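Local coordinates for hypothetical protein Lmaj011689 (Leishmania major, PDB 1YQF) that is of unknown function but is a putative p22 protein, homologous to human p32, of the MAM33 (mitochondrial glycoprotein) family, at residues Glu46-Pro51 / Gly176-Leu181; Leu76-Ser81 / His92-Tyr97; Thr82-Asp87 / Trp185-Asp190. All coordinates share one frame; numbering follows the deposited sequence.

Contact 1: residues Glu46-Pro51 / Gly176-Leu181; sequences EQPTPP and GEFVVL
Phe-178 holds CG anti to its backbone N (chi1 169°), while Leu-181, three residues further along the helix, has CG anti to the carbonyl carbon (chi1 -76°); both direct CB at the proline-rich loop. The phenyl ring lies alongside Pro-50, the two side chains pointing the same way. Pro-50 CB sits 4.2 Å from the centroid of the Phe-178 ring and 30° off its normal, an off-centre CH-pi contact displaced toward the CE1 and CZ rim. The loop backbone comes closer still, with Pro-50 CA 3.5 Å from Phe-178 CE1. At the ring edge, near its plane, Pro-48 O lies 3.8 Å from Phe-178 CE1, and Pro-51 crosses obliquely at the root of the side chain, its CD 4.0 Å from Phe-178 CB. The loop follows helix 23-39 and precedes strand 55-58; its backbone angles, near those of polyproline II, keep it extended as it runs over helix 173-202, the long C-terminal helix packed on the antiparallel sheet of this p32-like fold. Val-56 and Tyr-80 also touch Phe-178, so the ring links the loop to two strands. Pro-48 bridges the buried Phe-178 and the exposed Leu-181: its CG is 3.9 Å from Phe-178 CD1 and 3.7 Å from Leu-181 CB, the Pro-48 and Leu-181 side chains sliding past each other in opposite directions. No hydrogen bond passes directly between the segments, and the three prolines have no backbone N-H to offer. The polar link is a water that donates one hydrogen to each of two carbonyls, reaching Glu-46 O at 3.0 Å and Leu-181 O at 2.8 Å.

Contact 2: residues Leu76-Ser81 / His92-Tyr97; sequences LVVRYS and HNIFVY
Val-77 O is gripped twice from strand 92-99: Tyr-97 N donates an almost straight hydrogen bond (2.7 Å, 172° at the hydrogen) in the carbonyl plane, and Val-96 CA adds a CA-H...O contact at 3.3 Å. The arrangement is an antiparallel beta hairpin in the sheet of the p32-like fold, with Val-77/Tyr-97 and Arg-79/Phe-95 as hydrogen-bonded pairs and Val-78/Val-96 the non-hydrogen-bonded pair between them. Four N-H...O bonds close the ladder; in one, Arg-79 N reaches Phe-95 O at 2.8 Å from 26° above the carbonyl plane. On the face of Arg-79 and Tyr-97, Arg-79 CB meets the edge of the tyrosine ring at CE1 (4.0 Å). The two side chains cross obliquely, the guanidinium and ring planes 51° apart, and the guanidinium charge is paired with Asp-66, while NH1 is hydrogen-bonded to Lys-132 O. Val-78 and Ile-94 lie side by side on the other face, Val-78 CG1 to Ile-94 CD1 at 4.1 Å, and Leu-175 of helix 173-202 covers Val-78. Beyond the last direct bond, a water accepts from Ser-81 N (3.1 Å) and donates to Asn-93 O (2.7 Å).

Contact 3: residues Thr82-Asp87 / Trp185-Asp190; sequences TNQDSD and WAEQQD
Thr-82 lays its methyl against the helix, CG2 3.7 Å from Ala-186 CB. Its OG1 occupies the crowded position between backbone N and carbonyl carbon, which turns the hydroxyl toward the next helical turn. There the direct gap from Thr-82 OG1 to Asp-190 OD2 is 4.2 Å, and a water fills the step: it lies 2.9 Å from Thr-82 OG1 and donates to Asp-190 OD2 at 2.6 Å. The segment 82-87 belongs to the loop joining hairpin strands 74-81 and 92-99, and the contact docks that loop onto the C-terminal helix at a boundary with a second subunit; the assembly has three chains, as in human p32. Further along, Gln-84, with chi1 at 55° and an extended chain beyond CG, crosses Glu-187 at about a right angle. Gln-84 NE2 comes to 2.7 Å from Glu-187 OE1, with amide and carboxylate planes 50° apart. Glu-187 bends at chi2 (60°), and its other oxygen, OE2, is hydrogen-bonded to Tyr-146 OH of the second subunit. Asn-83 turns CB away from the helix and uses both ends of its amide on that neighbour: OD1 accepts from Thr-147 N and ND2 donates to Leu-145 O, both of the second subunit.

In the fold
Contacts 1 and 3 use successive parts of helix 173-202, their centres about 14 Å apart, and the loop of contact 1 reaches both: Gln-47 N packs 3.4 Å from Trp-185 CD1. Contact 2 lies about 13 Å from contact 1, centre to centre, and meets it through packing, with Phe-178 CE2 3.7 Å from Tyr-80 OH and Val-179 CG1 3.7 Å from Tyr-80 CD2. Between contacts 2 and 3, whose centres are about 16 Å apart, the link is the chain itself, since Ser-81 passes straight into Thr-82. The helix is thus held by the loop 46-51, the sheet and the hairpin loop, and of the three contacts contact 3 reaches the neighbouring subunit.

Contact 1: residues Glu46-Pro51 / Gly176-Leu181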
# COMPACT_ATOMS: atom_id res chain seq x y z
N GLU A 46 24.04 20.63 8.69
CA GLU A 46 24.99 20.76 7.58
C GLU A 46 24.82 19.60 6.61
O GLU A 46 24.61 18.46 7.03
CB GLU A 46 26.43 20.75 8.11
CG GLU A 46 26.96 22.11 8.55
CD GLU A 46 28.41 22.04 8.99
OE1 GLU A 46 29.27 21.65 8.18
OE2 GLU A 46 28.69 22.38 10.16
N GLN A 47 24.92 19.89 5.32
CA GLN A 47 24.87 18.84 4.31
C GLN A 47 26.10 17.95 4.43
O GLN A 47 27.23 18.43 4.31
CB GLN A 47 24.81 19.43 2.90
CG GLN A 47 24.67 18.35 1.81
CD GLN A 47 24.59 18.92 0.39
OE1 GLN A 47 24.50 18.16 -0.57
NE2 GLN A 47 24.64 20.24 0.27
N PRO A 48 25.90 16.65 4.66
CA PRO A 48 27.02 15.72 4.82
C PRO A 48 27.81 15.48 3.53
O PRO A 48 27.31 15.73 2.42
CB PRO A 48 26.34 14.43 5.27
CG PRO A 48 24.99 14.51 4.68
CD PRO A 48 24.60 15.96 4.78
N THR A 49 29.04 15.02 3.69
CA THR A 49 29.90 14.67 2.57
C THR A 49 29.76 13.17 2.31
O THR A 49 29.96 12.37 3.22
CB THR A 49 31.37 15.02 2.87
OG1 THR A 49 31.79 14.41 4.11
CG2 THR A 49 31.55 16.51 3.11
N PRO A 50 29.39 12.79 1.08
CA PRO A 50 29.19 11.37 0.76
C PRO A 50 30.49 10.58 0.82
O PRO A 50 31.53 11.14 0.48
CB PRO A 50 28.65 11.42 -0.68
CG PRO A 50 29.16 12.69 -1.23
CD PRO A 50 29.15 13.66 -0.09
N PRO A 51 30.46 9.32 1.27
CA PRO A 51 31.66 8.48 1.27
C PRO A 51 32.33 8.37 -0.10
O PRO A 51 31.75 8.78 -1.12
CB PRO A 51 31.13 7.11 1.72
CG PRO A 51 29.93 7.44 2.55
CD PRO A 51 29.29 8.60 1.83
N GLY A 176 25.36 4.55 5.93
CA GLY A 176 24.13 4.74 6.67
C GLY A 176 24.08 6.09 7.36
O GLY A 176 23.08 6.80 7.27
N GLU A 177 25.18 6.45 8.03
CA GLU A 177 25.30 7.73 8.72
C GLU A 177 25.15 8.88 7.73
O GLU A 177 24.58 9.91 8.07
CB GLU A 177 26.65 7.82 9.44
CG GLU A 177 26.90 9.13 10.18
CD GLU A 177 28.22 9.14 10.92
OE1 GLU A 177 28.29 8.57 12.03
OE2 GLU A 177 29.21 9.71 10.40
N PHE A 178 25.67 8.70 6.52
CA PHE A 178 25.48 9.70 5.47
C PHE A 178 24.00 9.90 5.19
O PHE A 178 23.51 11.02 5.24
CB PHE A 178 26.18 9.29 4.17
CG PHE A 178 25.80 10.13 2.99
CD1 PHE A 178 26.34 11.40 2.83
CD2 PHE A 178 24.88 9.68 2.06
CE1 PHE A 178 25.99 12.20 1.75
CE2 PHE A 178 24.51 10.47 0.98
CZ PHE A 178 25.07 11.73 0.82
N VAL A 179 23.30 8.81 4.90
CA VAL A 179 21.87 8.86 4.58
C VAL A 179 21.08 9.56 5.68
O VAL A 179 20.25 10.42 5.39
CB VAL A 179 21.28 7.44 4.34
CG1 VAL A 179 19.75 7.50 4.19
CG2 VAL A 179 21.91 6.80 3.12
N VAL A 180 21.34 9.18 6.93
CA VAL A 180 20.67 9.79 8.08
C VAL A 180 20.94 11.29 8.12
O VAL A 180 20.02 12.09 8.28
CB VAL A 180 21.13 9.16 9.42
CG1 VAL A 180 20.50 9.87 10.61
CG2 VAL A 180 20.78 7.68 9.47
N LEU A 181 22.20 11.66 7.97
CA LEU A 181 22.63 13.06 8.01
C LEU A 181 22.10 13.86 6.83
O LEU A 181 21.76 15.03 6.97
CB LEU A 181 24.16 13.16 8.04
CG LEU A 181 24.88 12.84 9.35
CD1 LEU A 181 26.39 12.94 9.15
CD2 LEU A 181 24.43 13.76 10.49
O HOH W 1 22.69 16.95 8.71

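Contact 2: residues Leu76-Ser81 / His92-Tyr97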
# COMPACT_ATOMS: atom_id res chain seq x y z
N LEU A 76 26.32 -0.26 -8.88
CA LEU A 76 25.69 -0.18 -7.56
C LEU A 76 24.80 1.05 -7.46
O LEU A 76 25.15 2.13 -7.94
CB LEU A 76 26.74 -0.16 -6.45
CG LEU A 76 27.81 -1.25 -6.47
CD1 LEU A 76 28.82 -1.01 -5.36
CD2 LEU A 76 27.19 -2.63 -6.34
N VAL A 77 23.64 0.89 -6.82
CA VAL A 77 22.74 2.00 -6.54
C VAL A 77 22.17 1.83 -5.14
O VAL A 77 21.61 0.79 -4.81
CB VAL A 77 21.58 2.07 -7.55
CG1 VAL A 77 20.62 3.20 -7.21
CG2 VAL A 77 22.11 2.25 -8.98
N VAL A 78 22.32 2.86 -4.31
CA VAL A 78 21.70 2.89 -2.98
C VAL A 78 20.64 3.98 -3.01
O VAL A 78 20.96 5.16 -3.10
CB VAL A 78 22.73 3.17 -1.87
CG1 VAL A 78 22.04 3.21 -0.51
CG2 VAL A 78 23.83 2.12 -1.89
N ARG A 79 19.38 3.57 -2.93
CA ARG A 79 18.26 4.48 -3.07
C ARG A 79 17.58 4.72 -1.73
O ARG A 79 17.36 3.80 -0.96
CB ARG A 79 17.26 3.90 -4.07
CG ARG A 79 15.97 4.69 -4.22
CD ARG A 79 15.14 4.24 -5.39
NE ARG A 79 15.81 4.45 -6.67
CZ ARG A 79 15.44 3.89 -7.82
NH1 ARG A 79 14.41 3.07 -7.86
NH2 ARG A 79 16.11 4.15 -8.94
N TYR A 80 17.24 5.98 -1.47
CA TYR A 80 16.53 6.35 -0.26
C TYR A 80 15.67 7.58 -0.49
O TYR A 80 15.82 8.28 -1.48
CB TYR A 80 17.51 6.63 0.87
CG TYR A 80 18.45 7.78 0.59
CD1 TYR A 80 19.54 7.61 -0.26
CD2 TYR A 80 18.26 9.03 1.17
CE1 TYR A 80 20.41 8.66 -0.53
CE2 TYR A 80 19.12 10.09 0.91
CZ TYR A 80 20.19 9.89 0.06
OH TYR A 80 21.06 10.93 -0.22
N SER A 81 14.78 7.83 0.46
CA SER A 81 13.92 9.00 0.45
C SER A 81 14.18 9.80 1.71
O SER A 81 14.43 9.23 2.78
CB SER A 81 12.45 8.57 0.38
OG SER A 81 11.58 9.69 0.43
N HIS A 92 15.19 4.54 8.96
CA HIS A 92 15.59 5.03 7.64
C HIS A 92 15.83 3.83 6.74
O HIS A 92 16.76 3.06 6.96
CB HIS A 92 16.87 5.86 7.75
CG HIS A 92 16.67 7.19 8.40
ND1 HIS A 92 16.32 8.32 7.69
CD2 HIS A 92 16.78 7.58 9.69
CE1 HIS A 92 16.22 9.35 8.52
NE2 HIS A 92 16.49 8.92 9.74
N ASN A 93 14.98 3.66 5.74
CA ASN A 93 15.08 2.52 4.84
C ASN A 93 15.89 2.84 3.58
O ASN A 93 15.78 3.94 3.04
CB ASN A 93 13.68 2.03 4.46
CG ASN A 93 12.93 1.43 5.64
OD1 ASN A 93 13.51 0.72 6.47
ND2 ASN A 93 11.64 1.71 5.73
N ILE A 94 16.71 1.89 3.15
CA ILE A 94 17.45 2.02 1.90
C ILE A 94 17.28 0.77 1.04
O ILE A 94 17.09 -0.33 1.55
CB ILE A 94 18.96 2.30 2.15
CG1 ILE A 94 19.63 1.13 2.88
CG2 ILE A 94 19.13 3.59 2.93
CD1 ILE A 94 21.14 1.30 3.05
N PHE A 95 17.37 0.96 -0.26
CA PHE A 95 17.26 -0.12 -1.22
C PHE A 95 18.55 -0.16 -2.02
O PHE A 95 18.87 0.79 -2.73
CB PHE A 95 16.03 0.10 -2.10
CG PHE A 95 14.77 0.19 -1.31
CD1 PHE A 95 14.35 1.41 -0.79
CD2 PHE A 95 14.03 -0.95 -1.02
CE1 PHE A 95 13.19 1.49 -0.02
CE2 PHE A 95 12.88 -0.87 -0.26
CZ PHE A 95 12.46 0.35 0.24
N VAL A 96 19.30 -1.24 -1.85
CA VAL A 96 20.59 -1.41 -2.50
C VAL A 96 20.43 -2.29 -3.73
O VAL A 96 19.96 -3.41 -3.64
CB VAL A 96 21.61 -2.07 -1.54
CG1 VAL A 96 22.98 -2.18 -2.20
CG2 VAL A 96 21.71 -1.29 -0.24
N TYR A 97 20.83 -1.77 -4.89
CA TYR A 97 20.75 -2.52 -6.14
C TYR A 97 22.16 -2.84 -6.64
O TYR A 97 23.02 -1.97 -6.70
CB TYR A 97 19.97 -1.74 -7.19
CG TYR A 97 18.58 -1.34 -6.75
CD1 TYR A 97 18.37 -0.17 -6.03
CD2 TYR A 97 17.48 -2.13 -7.04
CE1 TYR A 97 17.10 0.20 -5.61
CE2 TYR A 97 16.20 -1.77 -6.63
CZ TYR A 97 16.02 -0.60 -5.91
OH TYR A 97 14.76 -0.21 -5.50
O HOH W 2 13.72 5.34 1.96

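Contact 3: residues Thr82-Asp87 / Trp185-Asp190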
# COMPACT_ATOMS: atom_id res chain seq x y z
N THR A 82 14.12 11.13 1.60
CA THR A 82 14.28 12.00 2.75
C THR A 82 12.93 12.31 3.40
O THR A 82 12.86 13.08 4.35
CB THR A 82 14.99 13.31 2.35
OG1 THR A 82 14.19 14.02 1.39
CG2 THR A 82 16.30 13.03 1.63
N ASN A 83 11.87 11.71 2.87
CA ASN A 83 10.55 11.76 3.49
C ASN A 83 10.52 10.86 4.71
O ASN A 83 11.14 9.79 4.72
CB ASN A 83 9.45 11.33 2.51
CG ASN A 83 8.95 12.47 1.64
OD1 ASN A 83 8.87 13.62 2.09
ND2 ASN A 83 8.60 12.16 0.40
N GLN A 84 9.78 11.29 5.72
CA GLN A 84 9.65 10.55 6.96
C GLN A 84 8.19 10.17 7.19
O GLN A 84 7.27 10.94 6.87
CB GLN A 84 10.18 11.36 8.14
CG GLN A 84 9.56 12.73 8.29
CD GLN A 84 10.47 13.74 8.98
OE1 GLN A 84 11.12 13.41 9.98
NE2 GLN A 84 10.52 14.95 8.44
N ASP A 85 7.98 8.97 7.73
CA ASP A 85 6.65 8.46 8.03
C ASP A 85 6.17 9.08 9.34
O ASP A 85 6.96 9.25 10.28
CB ASP A 85 6.70 6.93 8.14
CG ASP A 85 5.35 6.27 7.88
OD1 ASP A 85 4.28 6.91 7.71
OD2 ASP A 85 5.30 5.02 7.85
N SER A 86 4.88 9.43 9.41
CA SER A 86 4.28 10.05 10.59
C SER A 86 4.61 9.32 11.89
O SER A 86 4.98 9.95 12.89
CB SER A 86 2.75 10.14 10.43
OG SER A 86 2.17 10.87 11.50
N ASP A 87 4.47 7.99 11.88
CA ASP A 87 4.79 7.16 13.04
C ASP A 87 6.27 6.76 13.12
O ASP A 87 6.89 6.88 14.18
CB ASP A 87 3.89 5.91 13.12
CG ASP A 87 3.92 5.06 11.85
OD1 ASP A 87 4.43 5.43 10.76
OD2 ASP A 87 3.40 3.91 11.90
N TRP A 185 19.37 17.09 6.76
CA TRP A 185 19.69 18.30 6.01
C TRP A 185 18.62 18.61 4.98
O TRP A 185 18.11 19.72 4.94
CB TRP A 185 21.05 18.18 5.32
CG TRP A 185 21.29 19.29 4.33
CD1 TRP A 185 21.70 20.56 4.62
CD2 TRP A 185 21.11 19.24 2.91
NE1 TRP A 185 21.79 21.30 3.46
CE2 TRP A 185 21.43 20.51 2.40
CE3 TRP A 185 20.70 18.24 2.02
CZ2 TRP A 185 21.37 20.81 1.04
CZ3 TRP A 185 20.64 18.54 0.66
CH2 TRP A 185 20.97 19.82 0.19
N ALA A 186 18.29 17.62 4.15
CA ALA A 186 17.30 17.77 3.09
C ALA A 186 15.91 18.09 3.65
O ALA A 186 15.15 18.82 3.02
CB ALA A 186 17.24 16.52 2.22
N GLU A 187 15.60 17.55 4.82
CA GLU A 187 14.31 17.79 5.46
C GLU A 187 14.18 19.25 5.86
O GLU A 187 13.11 19.84 5.75
CB GLU A 187 14.13 16.89 6.68
CG GLU A 187 12.92 17.21 7.55
CD GLU A 187 11.61 17.08 6.79
OE1 GLU A 187 11.42 16.05 6.10
OE2 GLU A 187 10.76 18.01 6.89
N GLN A 188 15.27 19.83 6.34
CA GLN A 188 15.31 21.25 6.70
C GLN A 188 15.11 22.12 5.45
O GLN A 188 14.42 23.13 5.51
CB GLN A 188 16.65 21.59 7.37
CG GLN A 188 16.85 23.07 7.72
CD GLN A 188 15.88 23.58 8.78
OE1 GLN A 188 15.54 22.85 9.72
NE2 GLN A 188 15.44 24.82 8.64
N GLN A 189 15.70 21.71 4.33
CA GLN A 189 15.60 22.48 3.09
C GLN A 189 14.17 22.48 2.57
O GLN A 189 13.66 23.52 2.16
CB GLN A 189 16.54 21.92 2.01
CG GLN A 189 18.00 21.78 2.42
CD GLN A 189 18.56 23.02 3.10
OE1 GLN A 189 18.59 24.10 2.51
NE2 GLN A 189 19.00 22.87 4.35
N ASP A 190 13.52 21.32 2.61
CA ASP A 190 12.14 21.20 2.13
C ASP A 190 11.17 21.95 3.03
O ASP A 190 10.22 22.55 2.54
CB ASP A 190 11.73 19.73 2.03
CG ASP A 190 12.31 19.05 0.81
OD1 ASP A 190 12.39 19.69 -0.26
OD2 ASP A 190 12.72 17.87 0.82
O HOH W 3 14.39 16.32 -0.34